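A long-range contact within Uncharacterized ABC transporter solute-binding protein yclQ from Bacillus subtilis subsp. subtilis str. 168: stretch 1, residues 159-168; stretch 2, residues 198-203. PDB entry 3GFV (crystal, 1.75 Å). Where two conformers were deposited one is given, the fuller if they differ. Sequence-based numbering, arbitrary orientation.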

# COMPACT_ATOMS: atom_id res chain seq x y z
N SER A 159 -10.71 -13.93 0.90
CA SER A 159 -9.36 -14.16 0.36
C SER A 159 -8.34 -14.11 1.47
O SER A 159 -7.39 -14.91 1.50
CB SER A 159 -9.00 -13.12 -0.70
OG SER A 159 -9.86 -13.24 -1.83
N ILE A 160 -8.52 -13.18 2.40
CA ILE A 160 -7.61 -13.08 3.55
C ILE A 160 -7.69 -14.34 4.44
O ILE A 160 -6.66 -14.87 4.87
CB ILE A 160 -7.91 -11.81 4.39
CG1 ILE A 160 -7.40 -10.57 3.66
CG2 ILE A 160 -7.26 -11.88 5.76
CD1 ILE A 160 -7.82 -9.28 4.31
N ALA A 161 -8.91 -14.81 4.70
CA ALA A 161 -9.06 -16.05 5.47
C ALA A 161 -8.35 -17.21 4.80
O ALA A 161 -7.71 -18.04 5.47
CB ALA A 161 -10.52 -16.38 5.70
N ASP A 162 -8.47 -17.28 3.48
CA ASP A 162 -7.83 -18.34 2.70
C ASP A 162 -6.28 -18.30 2.77
O ASP A 162 -5.63 -19.34 2.91
CB ASP A 162 -8.32 -18.28 1.24
CG ASP A 162 -7.58 -19.25 0.33
OD1 ASP A 162 -7.79 -20.48 0.46
OD2 ASP A 162 -6.79 -18.78 -0.52
N VAL A 163 -5.69 -17.11 2.67
CA VAL A 163 -4.23 -17.02 2.73
C VAL A 163 -3.74 -17.29 4.16
O VAL A 163 -2.71 -17.94 4.36
CB VAL A 163 -3.66 -15.68 2.20
CG1 VAL A 163 -3.99 -14.54 3.13
CG2 VAL A 163 -2.12 -15.79 2.01
N LYS A 164 -4.51 -16.84 5.13
CA LYS A 164 -4.16 -17.06 6.52
C LYS A 164 -4.18 -18.55 6.84
O LYS A 164 -3.28 -19.06 7.52
CB LYS A 164 -5.09 -16.27 7.45
CG LYS A 164 -4.86 -16.53 8.93
CD LYS A 164 -5.66 -15.56 9.79
CE LYS A 164 -6.00 -16.20 11.13
NZ LYS A 164 -5.84 -15.26 12.27
N LYS A 165 -5.20 -19.26 6.35
CA LYS A 165 -5.26 -20.70 6.55
C LYS A 165 -4.04 -21.39 5.93
O LYS A 165 -3.40 -22.25 6.56
CB LYS A 165 -6.58 -21.29 6.04
CG LYS A 165 -6.80 -22.73 6.46
CD LYS A 165 -8.25 -23.17 6.30
CE LYS A 165 -9.09 -22.75 7.50
NZ LYS A 165 -10.47 -23.29 7.37
N THR A 166 -3.69 -20.99 4.71
CA THR A 166 -2.51 -21.51 4.03
C THR A 166 -1.25 -21.22 4.83
O THR A 166 -0.39 -22.09 5.01
CB THR A 166 -2.37 -20.87 2.63
OG1 THR A 166 -3.50 -21.25 1.82
CG2 THR A 166 -1.09 -21.31 1.95
N ALA A 167 -1.12 -19.98 5.30
CA ALA A 167 0.08 -19.60 6.06
C ALA A 167 0.21 -20.45 7.33
O ALA A 167 1.31 -20.88 7.69
CB ALA A 167 0.05 -18.12 6.42
N GLU A 168 -0.91 -20.68 8.00
CA GLU A 168 -0.89 -21.41 9.27
C GLU A 168 -0.67 -22.91 9.08
O GLU A 168 -0.11 -23.58 9.96
CB GLU A 168 -2.14 -21.08 10.10
CG GLU A 168 -2.08 -19.63 10.62
CD GLU A 168 -3.35 -19.17 11.33
OE1 GLU A 168 -4.37 -19.89 11.29
OE2 GLU A 168 -3.32 -18.06 11.92
N ASP A 198 0.28 -9.53 10.19
CA ASP A 198 -0.86 -9.11 10.99
C ASP A 198 -2.19 -9.50 10.35
O ASP A 198 -3.18 -9.74 11.04
CB ASP A 198 -0.84 -7.59 11.19
CG ASP A 198 0.43 -7.11 11.87
OD1 ASP A 198 0.96 -7.85 12.73
OD2 ASP A 198 0.89 -6.01 11.54
N VAL A 199 -2.20 -9.57 9.03
CA VAL A 199 -3.44 -9.78 8.29
C VAL A 199 -3.40 -11.13 7.59
O VAL A 199 -4.34 -11.92 7.71
CB VAL A 199 -3.65 -8.65 7.26
CG1 VAL A 199 -4.91 -8.89 6.46
CG2 VAL A 199 -3.74 -7.31 7.98
N PHE A 200 -2.29 -11.41 6.89
CA PHE A 200 -2.20 -12.62 6.08
C PHE A 200 -1.77 -13.84 6.89
O PHE A 200 -1.76 -14.95 6.36
CB PHE A 200 -1.23 -12.45 4.90
CG PHE A 200 -1.59 -11.32 3.97
CD1 PHE A 200 -2.87 -10.80 3.96
CD2 PHE A 200 -0.63 -10.78 3.12
CE1 PHE A 200 -3.19 -9.75 3.11
CE2 PHE A 200 -0.93 -9.72 2.24
CZ PHE A 200 -2.22 -9.21 2.24
N GLY A 201 -1.36 -13.62 8.13
CA GLY A 201 -1.14 -14.75 9.04
C GLY A 201 0.22 -15.45 8.99
O GLY A 201 0.39 -16.51 9.61
N VAL A 202 1.18 -14.89 8.26
CA VAL A 202 2.52 -15.50 8.20
C VAL A 202 3.20 -15.35 9.55
O VAL A 202 3.29 -14.26 10.10
CB VAL A 202 3.41 -14.88 7.06
CG1 VAL A 202 4.84 -15.46 7.09
CG2 VAL A 202 2.74 -15.11 5.66
N ALA A 203 3.67 -16.46 10.13
CA ALA A 203 4.37 -16.35 11.40
C ALA A 203 5.67 -15.54 11.23
O ALA A 203 6.46 -15.82 10.33
CB ALA A 203 4.70 -17.74 11.94
O HOH W 1 3.48 -18.90 8.39

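Residues 159-168 form an unbroken piece of helix, held by i to i+4 backbone hydrogen bonds such as A167 N to V163 O (2.8 Å) and K164 N to I160 O (2.9 Å). The second stretch, which leaves a helix of its own and runs on as loop, packs mainly against helix side chains, with one close approach to the CA of K164. No direct hydrogen bond links the two stretches, and the contact, burying 352 Å² in total, is made largely by van der Waals packing.

D198, in the helical part of stretch 2, stays out of reach, and the contact begins at V199. Its CG1 lies 3.6 Å from I160 CD1, an apolar pairing of two branched side chains, while the V199 carbonyl O approaches I160 CG2 at 3.5 Å. I160 thus meets both the side chain and the backbone of this residue.

F200 has the largest area covered by the helix. Its ring receives I160 at the edge, near the ring plane, with CG1 of I160 4.3 Å from CE1 of F200; one turn along, V163 CG1 packs 3.9 Å from F200 CB. The backbone of F200 contributes as well: its carbonyl O sits 3.2 Å from K164 CA, with an angle of 145° at the hydrogen, a CA-H...O contact made where the loop comes close to the helix backbone. The same F200 O lies 3.7 Å from A167 CB.

G201 marks the closest backbone register, with G201 CA 4.6 Å from K164 CA. Its positive phi (85°) takes the chain out of the preceding helix, and a CB here would be jammed against the carbonyl O of F200 and would fall only 2.7 Å from K164 CG. Glycine therefore answers both to the turn of the backbone and to the tight approach of the helix. K164 CG passes 4.1 Å from G201 CA, but the end of the lysine leads away from the loop, and K164 NZ makes a long salt bridge with E168 OE2 (3.8 Å) along the helix. The small side chain of A167 points toward the loop, with A167 CB 3.6 Å from G201 O.

At V202 the CA-to-CB bond points away from the helix, yet V202 CG2 still reaches within 4.1 Å of A167 CB. Beyond it, a water lies between A203 and the helix: water 1 accepts from A203 N at 3.0 Å and lies 3.0 Å from A167 O, to which it is placed to donate, although it has more acceptors in reach than protons.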